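Local coordinates for protein PES4 (Saccharomyces cerevisiae S288C, PDB 6EZ7) that probably binds RNA, including mRNA 3' untranslated regions and poly(A) or poly(U) tracts, and is represented here by its third RNA recognition motif, at residues Phe5-Pro10 and Lys70-Arg75; Pro10-Arg15 and Tyr65-Lys70; Val25-Ser30 and Ser51-Lys56. All blocks are in the same frame, centred on the assembly; numbering follows the deposited sequence.

Contact 1: residues Phe5-Pro10 and Lys70-Arg75; sequences FIKNLP and KLLVTR
The side chain of Asn8 reaches from the corner in its chain to the backbone of the neighbouring strand. CB and CG each come to 3.5 Å from Lys70 O, and with CG anti to the backbone N (chi1 -162°) the amide turns so that ND2 comes within 2.6 Å of Lys70 O, a short bond. The carbonyl lies close to the amide plane of Asn8, yet the donor stands above the carbonyl plane of Lys70. A water held by Lys70 N also touches ND2, weakly. The backbone turns at Asn8, whose phi is positive, whereas strand 5-7 before it pairs antiparallel with 72-75. Phe5 N bonds to Thr74 O at 2.7 Å, and Lys7 and Leu72 form the next hydrogen-bonded pair. In the RRM sheet these are the central first strand and the fourth strand beside it, and Phe5-Leu9 belongs to the RNP2 motif, whose aromatic commonly stacks on RNA bases. Phe5, Lys7, Leu72 and Thr74 share that face. On the other, Ile6 CG2 meets Val73 CG2 at 4.2 Å, under helix 15-22. Leu71 lies obliquely across Leu9, their CD2 atoms 3.6 Å apart, and its CD2 covers the buried Asn8 O, which has no polar partner.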
loop_
_atom_site.group_PDB
_atom_site.type_symbol
_atom_site.label_atom_id
_atom_site.label_comp_id
_atom_site.label_asym_id
_atom_site.label_seq_id
_atom_site.Cartn_x
_atom_site.Cartn_y
_atom_site.Cartn_z
ATOM N N PHE A 5 -1.079 3.385 -2.688
ATOM C CA PHE A 5 -0.198 2.495 -3.429
ATOM C C PHE A 5 0.985 2.141 -2.550
ATOM O O PHE A 5 1.502 2.987 -1.822
ATOM C CB PHE A 5 0.289 3.139 -4.730
ATOM C CG PHE A 5 -0.723 3.118 -5.837
ATOM C CD1 PHE A 5 -1.172 1.917 -6.357
ATOM C CD2 PHE A 5 -1.206 4.299 -6.375
ATOM C CE1 PHE A 5 -2.098 1.894 -7.387
ATOM C CE2 PHE A 5 -2.130 4.281 -7.405
ATOM C CZ PHE A 5 -2.577 3.077 -7.906
ATOM N N ILE A 6 1.402 0.884 -2.607
ATOM C CA ILE A 6 2.602 0.450 -1.909
ATOM C C ILE A 6 3.559 -0.112 -2.937
ATOM O O ILE A 6 3.233 -1.075 -3.630
ATOM C CB ILE A 6 2.295 -0.611 -0.847
ATOM C CG1 ILE A 6 1.179 -0.119 0.076
ATOM C CG2 ILE A 6 3.549 -0.958 -0.064
ATOM C CD1 ILE A 6 0.436 -1.234 0.749
ATOM N N LYS A 7 4.730 0.500 -3.054
ATOM C CA LYS A 7 5.686 0.083 -4.067
ATOM C C LYS A 7 7.026 -0.254 -3.437
ATOM O O LYS A 7 7.225 -0.046 -2.241
ATOM C CB LYS A 7 5.849 1.173 -5.127
ATOM C CG LYS A 7 4.524 1.664 -5.698
ATOM C CD LYS A 7 4.727 2.572 -6.896
ATOM C CE LYS A 7 4.933 1.771 -8.167
ATOM N NZ LYS A 7 4.800 2.633 -9.374
ATOM N N ASN A 8 7.936 -0.775 -4.258
ATOM C CA ASN A 8 9.234 -1.265 -3.801
ATOM C C ASN A 8 9.069 -2.401 -2.799
ATOM O O ASN A 8 9.800 -2.495 -1.812
ATOM C CB ASN A 8 10.069 -0.138 -3.190
ATOM C CG ASN A 8 11.539 -0.483 -3.116
ATOM O OD1 ASN A 8 12.039 -1.275 -3.914
ATOM N ND2 ASN A 8 12.240 0.098 -2.146
ATOM N N LEU A 9 8.098 -3.268 -3.062
ATOM C CA LEU A 9 7.882 -4.440 -2.229
ATOM C C LEU A 9 8.813 -5.566 -2.648
ATOM O O LEU A 9 9.092 -5.734 -3.837
ATOM C CB LEU A 9 6.428 -4.904 -2.313
ATOM C CG LEU A 9 5.366 -4.032 -1.643
ATOM C CD1 LEU A 9 3.986 -4.426 -2.138
ATOM C CD2 LEU A 9 5.445 -4.157 -0.128
ATOM N N PRO A 10 9.302 -6.338 -1.669
ATOM C CA PRO A 10 10.098 -7.539 -1.933
ATOM C C PRO A 10 9.282 -8.543 -2.731
ATOM O O PRO A 10 8.071 -8.614 -2.535
ATOM C CB PRO A 10 10.412 -8.075 -0.534
ATOM C CG PRO A 10 10.180 -6.937 0.390
ATOM C CD PRO A 10 9.099 -6.114 -0.229
ATOM N N LYS A 70 13.036 -0.369 1.300
ATOM C CA LYS A 70 12.372 0.826 1.795
ATOM C C LYS A 70 11.073 1.030 1.024
ATOM O O LYS A 70 11.087 1.352 -0.164
ATOM C CB LYS A 70 13.283 2.049 1.668
ATOM C CG LYS A 70 12.799 3.251 2.452
ATOM C CD LYS A 70 13.854 4.344 2.513
ATOM C CE LYS A 70 14.182 4.868 1.129
ATOM N NZ LYS A 70 15.056 6.070 1.191
ATOM N N LEU A 71 9.949 0.826 1.701
ATOM C CA LEU A 71 8.654 0.880 1.038
ATOM C C LEU A 71 8.277 2.289 0.618
ATOM O O LEU A 71 8.554 3.259 1.322
ATOM C CB LEU A 71 7.564 0.310 1.946
ATOM C CG LEU A 71 7.692 -1.170 2.291
ATOM C CD1 LEU A 71 6.411 -1.678 2.932
ATOM C CD2 LEU A 71 8.035 -1.975 1.047
ATOM N N LEU A 72 7.642 2.388 -0.545
ATOM C CA LEU A 72 7.059 3.640 -0.993
ATOM C C LEU A 72 5.551 3.551 -0.824
ATOM O O LEU A 72 4.894 2.727 -1.458
ATOM C CB LEU A 72 7.429 3.926 -2.450
ATOM C CG LEU A 72 6.750 5.127 -3.111
ATOM C CD1 LEU A 72 7.158 6.436 -2.437
ATOM C CD2 LEU A 72 7.068 5.159 -4.598
ATOM N N VAL A 73 5.005 4.379 0.058
ATOM C CA VAL A 73 3.573 4.373 0.299
ATOM C C VAL A 73 3.002 5.739 -0.039
ATOM O O VAL A 73 3.298 6.730 0.629
ATOM C CB VAL A 73 3.249 3.996 1.753
ATOM C CG1 VAL A 73 1.743 3.953 1.967
ATOM C CG2 VAL A 73 3.876 2.652 2.089
ATOM N N THR A 74 2.201 5.791 -1.098
ATOM C CA THR A 74 1.649 7.054 -1.571
ATOM C C THR A 74 0.145 6.954 -1.746
ATOM O O THR A 74 -0.399 5.862 -1.861
ATOM C CB THR A 74 2.280 7.482 -2.907
ATOM O OG1 THR A 74 2.118 6.433 -3.870
ATOM C CG2 THR A 74 3.758 7.769 -2.733
ATOM N N ARG A 75 -0.530 8.097 -1.766
ATOM C CA ARG A 75 -1.969 8.101 -1.985
ATOM C C ARG A 75 -2.288 7.709 -3.424
ATOM O O ARG A 75 -1.585 8.098 -4.355
ATOM C CB ARG A 75 -2.561 9.475 -1.655
ATOM C CG ARG A 75 -4.062 9.566 -1.882
ATOM C CD ARG A 75 -4.694 10.661 -1.039
ATOM N NE ARG A 75 -4.489 10.432 0.388
ATOM C CZ ARG A 75 -5.227 9.608 1.125
ATOM N NH1 ARG A 75 -6.216 8.921 0.568
ATOM N NH2 ARG A 75 -4.970 9.463 2.417
HETATM O O HOH W 1 15.372 0.147 -0.828
#

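Contact 2: residues Pro10-Arg15 and Tyr65-Lys70; sequences PTITTR and YFRGKK
The ring of Pro10 lies obliquely across that of Phe66, its leading edge pushed into the hairpin opposite. CD comes to 3.5 Å from Phe66 CD2, while CG sits 3.2 Å from Phe66 O. The same CG is flanked by Arg67 CB and Lys69 CG, so the proline is gripped by three residues of the hairpin. Phe66 has its CG anti to the backbone N (chi1 177°), which sends the ring toward the Pro10-Arg15 loop. There Thr13 OG1 meets it at the edge, close to the ring plane and 3.5 Å from CE2, while Arg67 CG covers one face near the rim; Phe21 of helix 15-22 makes an edge-to-face contact with the same ring. Within the RRM, this joins the loop between the first strand and the first helix to the hairpin 65-70, whose two-residue loop is a type I' turn from Phe66 to Lys69. The loop has its own type I turn from Pro10 to Thr13. Thr13 OG1 bonds to an in-plane lone pair of Pro10 O at only 2.5 Å, and Thr13 N binds it too. Pro10 O is thus gripped twice, and the OG1 bond fixes the hydroxyl at the Phe66 edge. Further out, Ile12, its CG1 in the crowded position between N and C, crosses Arg67 obliquely, with CD1 3.3 Å from NE. A water donates to Ile12 O and accepts from Arg67 NH2 at 2.7 Å.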
loop_
_atom_site.group_PDB
_atom_site.type_symbol
_atom_site.label_atom_id
_atom_site.label_comp_id
_atom_site.label_asym_id
_atom_site.label_seq_id
_atom_site.Cartn_x
_atom_site.Cartn_y
_atom_site.Cartn_z
ATOM N N PRO A 10 9.302 -6.338 -1.669
ATOM C CA PRO A 10 10.098 -7.539 -1.933
ATOM C C PRO A 10 9.282 -8.543 -2.731
ATOM O O PRO A 10 8.071 -8.614 -2.535
ATOM C CB PRO A 10 10.412 -8.075 -0.534
ATOM C CG PRO A 10 10.180 -6.937 0.390
ATOM C CD PRO A 10 9.099 -6.114 -0.229
ATOM N N THR A 11 9.925 -9.307 -3.608
ATOM C CA THR A 11 9.202 -10.225 -4.484
ATOM C C THR A 11 8.501 -11.347 -3.718
ATOM O O THR A 11 7.533 -11.919 -4.208
ATOM C CB THR A 11 10.137 -10.846 -5.535
ATOM O OG1 THR A 11 11.234 -11.493 -4.880
ATOM C CG2 THR A 11 10.672 -9.769 -6.469
ATOM N N ILE A 12 8.975 -11.656 -2.517
ATOM C CA ILE A 12 8.350 -12.714 -1.727
ATOM C C ILE A 12 7.172 -12.213 -0.884
ATOM O O ILE A 12 6.609 -12.964 -0.090
ATOM C CB ILE A 12 9.380 -13.413 -0.806
ATOM C CG1 ILE A 12 10.391 -12.415 -0.234
ATOM C CG2 ILE A 12 10.122 -14.493 -1.577
ATOM C CD1 ILE A 12 9.806 -11.350 0.651
ATOM N N THR A 13 6.817 -10.941 -1.054
ATOM C CA THR A 13 5.690 -10.351 -0.333
ATOM C C THR A 13 4.405 -11.133 -0.570
ATOM O O THR A 13 4.089 -11.497 -1.705
ATOM C CB THR A 13 5.476 -8.886 -0.748
ATOM O OG1 THR A 13 6.686 -8.152 -0.524
ATOM C CG2 THR A 13 4.345 -8.250 0.046
ATOM N N THR A 14 3.677 -11.408 0.507
ATOM C CA THR A 14 2.415 -12.122 0.397
ATOM C C THR A 14 1.255 -11.208 0.721
ATOM O O THR A 14 1.436 -10.145 1.313
ATOM C CB THR A 14 2.349 -13.326 1.343
ATOM O OG1 THR A 14 2.270 -12.857 2.696
ATOM C CG2 THR A 14 3.573 -14.218 1.172
ATOM N N ARG A 15 0.057 -11.626 0.340
ATOM C CA ARG A 15 -1.145 -10.873 0.669
ATOM C C ARG A 15 -1.259 -10.705 2.182
ATOM O O ARG A 15 -1.692 -9.666 2.670
ATOM C CB ARG A 15 -2.384 -11.572 0.107
ATOM C CG ARG A 15 -3.673 -10.798 0.284
ATOM C CD ARG A 15 -4.833 -11.503 -0.402
ATOM N NE ARG A 15 -6.083 -10.767 -0.245
ATOM C CZ ARG A 15 -6.539 -9.872 -1.116
ATOM N NH1 ARG A 15 -5.852 -9.603 -2.218
ATOM N NH2 ARG A 15 -7.688 -9.249 -0.886
ATOM N N TYR A 65 11.002 -0.036 6.274
ATOM C CA TYR A 65 11.785 -1.137 5.721
ATOM C C TYR A 65 11.081 -2.466 5.889
ATOM O O TYR A 65 10.729 -2.867 7.002
ATOM C CB TYR A 65 13.169 -1.212 6.371
ATOM C CG TYR A 65 14.140 -0.189 5.843
ATOM C CD1 TYR A 65 14.871 -0.426 4.685
ATOM C CD2 TYR A 65 14.332 1.015 6.503
ATOM C CE1 TYR A 65 15.764 0.515 4.200
ATOM C CE2 TYR A 65 15.217 1.956 6.026
ATOM C CZ TYR A 65 15.930 1.703 4.876
ATOM O OH TYR A 65 16.813 2.647 4.406
ATOM N N PHE A 66 10.886 -3.152 4.769
ATOM C CA PHE A 66 10.325 -4.486 4.784
ATOM C C PHE A 66 11.254 -5.413 4.014
ATOM O O PHE A 66 11.460 -5.239 2.813
ATOM C CB PHE A 66 8.921 -4.488 4.184
ATOM C CG PHE A 66 8.309 -5.849 4.102
ATOM C CD1 PHE A 66 8.416 -6.731 5.164
ATOM C CD2 PHE A 66 7.623 -6.247 2.970
ATOM C CE1 PHE A 66 7.853 -7.994 5.093
ATOM C CE2 PHE A 66 7.058 -7.504 2.896
ATOM C CZ PHE A 66 7.170 -8.376 3.958
ATOM N N ARG A 67 11.824 -6.381 4.726
ATOM C CA ARG A 67 12.875 -7.244 4.193
ATOM C C ARG A 67 13.937 -6.443 3.448
ATOM O O ARG A 67 14.277 -6.749 2.305
ATOM C CB ARG A 67 12.277 -8.314 3.282
ATOM C CG ARG A 67 11.165 -9.090 3.950
ATOM C CD ARG A 67 11.255 -10.559 3.630
ATOM N NE ARG A 67 10.001 -11.244 3.926
ATOM C CZ ARG A 67 9.895 -12.282 4.748
ATOM N NH1 ARG A 67 10.973 -12.757 5.357
ATOM N NH2 ARG A 67 8.713 -12.845 4.958
ATOM N N GLY A 68 14.436 -5.397 4.099
ATOM C CA GLY A 68 15.532 -4.613 3.563
ATOM C C GLY A 68 15.134 -3.611 2.497
ATOM O O GLY A 68 15.954 -2.797 2.079
ATOM N N LYS A 69 13.884 -3.678 2.047
ATOM C CA LYS A 69 13.378 -2.755 1.036
ATOM C C LYS A 69 12.662 -1.583 1.688
ATOM O O LYS A 69 11.779 -1.780 2.525
ATOM C CB LYS A 69 12.419 -3.467 0.075
ATOM C CG LYS A 69 13.031 -4.607 -0.723
ATOM C CD LYS A 69 14.149 -4.122 -1.625
ATOM C CE LYS A 69 14.464 -5.148 -2.702
ATOM N NZ LYS A 69 15.596 -6.038 -2.314
ATOM N N LYS A 70 13.036 -0.369 1.300
ATOM C CA LYS A 70 12.372 0.826 1.795
ATOM C C LYS A 70 11.073 1.030 1.024
ATOM O O LYS A 70 11.087 1.352 -0.164
ATOM C CB LYS A 70 13.283 2.049 1.668
ATOM C CG LYS A 70 12.799 3.251 2.452
ATOM C CD LYS A 70 13.854 4.344 2.513
ATOM C CE LYS A 70 14.182 4.868 1.129
ATOM N NZ LYS A 70 15.056 6.070 1.191
HETATM O O HOH W 2 6.953 -12.544 2.868
#

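Contact 3: residues Val25-Ser30 and Ser51-Lys56; sequences VGPIKS and SSDSEK
Val25 O receives a short hydrogen bond from Lys56 NZ (2.6 Å), which approaches in the carbonyl plane. Asp53 OD1 stands 3.1 Å from the same Val25 O; both are acceptors, and the ammonium group beside them probably eases their repulsion. Lys56 NZ also forms a salt bridge with that OD1, its hydrogen bond weak at 3.4 Å, reached by a bend of the lysine chain at chi3. The other carboxylate oxygen, OD2, rests 3.2 Å from Gly26 CA. A side chain could scarcely fit at Gly26, since a CB there would fall 1.8 Å from Asp53 OD2. A water donates both to OD2 and to Pro27 O, tying that oxygen to the loop. In RRM topology the pieces joined are the turn leading from the first helix into strand 28-33 and the first turns of helix 51-61. A methionine here in place of Lys56 would remove the ammonium group beside Val25 O and Asp53 OD1, and the two acceptors would probably repel each other and loosen the turn. Around this polar group, Val25 CG2 packs 3.7 Å from Asp53 O, and its CB meets Lys56 CB. Tyr48 of strand 42-48 touches both Val25 and Asp53, and Ala57 and Arg60 extend the valine's seat along the helix.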
loop_
_atom_site.group_PDB
_atom_site.type_symbol
_atom_site.label_atom_id
_atom_site.label_comp_id
_atom_site.label_asym_id
_atom_site.label_seq_id
_atom_site.Cartn_x
_atom_site.Cartn_y
_atom_site.Cartn_z
ATOM N N VAL A 25 -3.293 0.246 11.017
ATOM C CA VAL A 25 -3.783 1.621 11.055
ATOM C C VAL A 25 -5.305 1.679 11.014
ATOM O O VAL A 25 -5.907 2.689 11.383
ATOM C CB VAL A 25 -3.221 2.454 9.889
ATOM C CG1 VAL A 25 -1.712 2.562 9.997
ATOM C CG2 VAL A 25 -3.606 1.835 8.574
ATOM N N GLY A 26 -5.926 0.594 10.566
ATOM C CA GLY A 26 -7.372 0.539 10.455
ATOM C C GLY A 26 -7.809 -0.584 9.537
ATOM O O GLY A 26 -6.981 -1.161 8.835
ATOM N N PRO A 27 -9.114 -0.895 9.538
ATOM C CA PRO A 27 -9.684 -2.002 8.761
ATOM C C PRO A 27 -9.469 -1.831 7.262
ATOM O O PRO A 27 -9.736 -0.761 6.719
ATOM C CB PRO A 27 -11.180 -1.944 9.099
ATOM C CG PRO A 27 -11.269 -1.142 10.358
ATOM C CD PRO A 27 -10.149 -0.157 10.284
ATOM N N ILE A 28 -9.001 -2.881 6.603
ATOM C CA ILE A 28 -8.776 -2.831 5.166
ATOM C C ILE A 28 -9.990 -3.349 4.400
ATOM O O ILE A 28 -10.485 -4.444 4.668
ATOM C CB ILE A 28 -7.533 -3.643 4.770
ATOM C CG1 ILE A 28 -6.270 -2.947 5.279
ATOM C CG2 ILE A 28 -7.468 -3.805 3.262
ATOM C CD1 ILE A 28 -5.004 -3.765 5.111
ATOM N N LYS A 29 -10.462 -2.553 3.446
ATOM C CA LYS A 29 -11.614 -2.930 2.636
ATOM C C LYS A 29 -11.223 -3.925 1.548
ATOM O O LYS A 29 -11.876 -4.956 1.373
ATOM C CB LYS A 29 -12.254 -1.687 2.012
ATOM C CG LYS A 29 -13.652 -1.915 1.466
ATOM C CD LYS A 29 -14.265 -0.621 0.954
ATOM C CE LYS A 29 -14.279 -0.579 -0.566
ATOM N NZ LYS A 29 -15.350 0.319 -1.086
ATOM N N SER A 30 -10.153 -3.618 0.821
ATOM C CA SER A 30 -9.699 -4.486 -0.258
ATOM C C SER A 30 -8.208 -4.319 -0.522
ATOM O O SER A 30 -7.629 -3.269 -0.242
ATOM C CB SER A 30 -10.491 -4.211 -1.539
ATOM O OG SER A 30 -10.325 -2.871 -1.968
ATOM N N SER A 51 -11.596 6.481 5.495
ATOM C CA SER A 51 -10.712 7.358 4.734
ATOM C C SER A 51 -9.521 7.846 5.554
ATOM O O SER A 51 -8.414 7.980 5.033
ATOM C CB SER A 51 -11.495 8.559 4.202
ATOM O OG SER A 51 -12.703 8.144 3.590
ATOM N N SER A 52 -9.753 8.098 6.838
ATOM C CA SER A 52 -8.715 8.631 7.716
ATOM C C SER A 52 -7.536 7.674 7.848
ATOM O O SER A 52 -6.401 8.100 8.059
ATOM C CB SER A 52 -9.292 8.954 9.098
ATOM O OG SER A 52 -9.823 7.798 9.721
ATOM N N ASP A 53 -7.808 6.381 7.708
ATOM C CA ASP A 53 -6.780 5.364 7.895
ATOM C C ASP A 53 -5.774 5.321 6.747
ATOM O O ASP A 53 -4.617 4.949 6.948
ATOM C CB ASP A 53 -7.428 3.991 8.082
ATOM C CG ASP A 53 -8.247 3.907 9.357
ATOM O OD1 ASP A 53 -7.991 4.710 10.283
ATOM O OD2 ASP A 53 -9.144 3.041 9.441
ATOM N N SER A 54 -6.204 5.707 5.550
ATOM C CA SER A 54 -5.303 5.714 4.403
ATOM C C SER A 54 -4.206 6.760 4.591
ATOM O O SER A 54 -3.045 6.515 4.267
ATOM C CB SER A 54 -6.071 5.963 3.101
ATOM O OG SER A 54 -6.558 7.288 3.023
ATOM N N GLU A 55 -4.569 7.919 5.129
ATOM C CA GLU A 55 -3.577 8.945 5.435
ATOM C C GLU A 55 -2.634 8.465 6.532
ATOM O O GLU A 55 -1.429 8.719 6.485
ATOM C CB GLU A 55 -4.253 10.247 5.857
ATOM C CG GLU A 55 -3.325 11.450 5.870
ATOM C CD GLU A 55 -2.614 11.649 4.544
ATOM O OE1 GLU A 55 -3.289 11.623 3.492
ATOM O OE2 GLU A 55 -1.377 11.828 4.556
ATOM N N LYS A 56 -3.190 7.771 7.518
ATOM C CA LYS A 56 -2.390 7.221 8.604
ATOM C C LYS A 56 -1.371 6.231 8.061
ATOM O O LYS A 56 -0.216 6.224 8.486
ATOM C CB LYS A 56 -3.285 6.549 9.646
ATOM C CG LYS A 56 -4.093 7.525 10.486
ATOM C CD LYS A 56 -5.203 6.816 11.246
ATOM C CE LYS A 56 -4.648 5.741 12.168
ATOM N NZ LYS A 56 -5.731 4.900 12.751
HETATM O O HOH W 3 -10.185 1.727 7.645
#

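In the fold
All three contacts reach the same antiparallel sheet. Contact 1 is the most central and the most regular, a backbone ladder with one face turned to the helices; contacts 2 and 3 lie nearer the periphery, on opposite sides of the chain's centre and about 20 Å apart between centres. Contacts 1 and 2 share Pro10, Lys70 and strand 69-75, so the ladder runs on into loop-to-hairpin packing that is mostly apolar. Contact 3 instead pairs a loop with a helix through charge and water. Arg75 links it to contact 1, its NH2 meeting Ser54 OG and forming a salt bridge with Glu55 OE1.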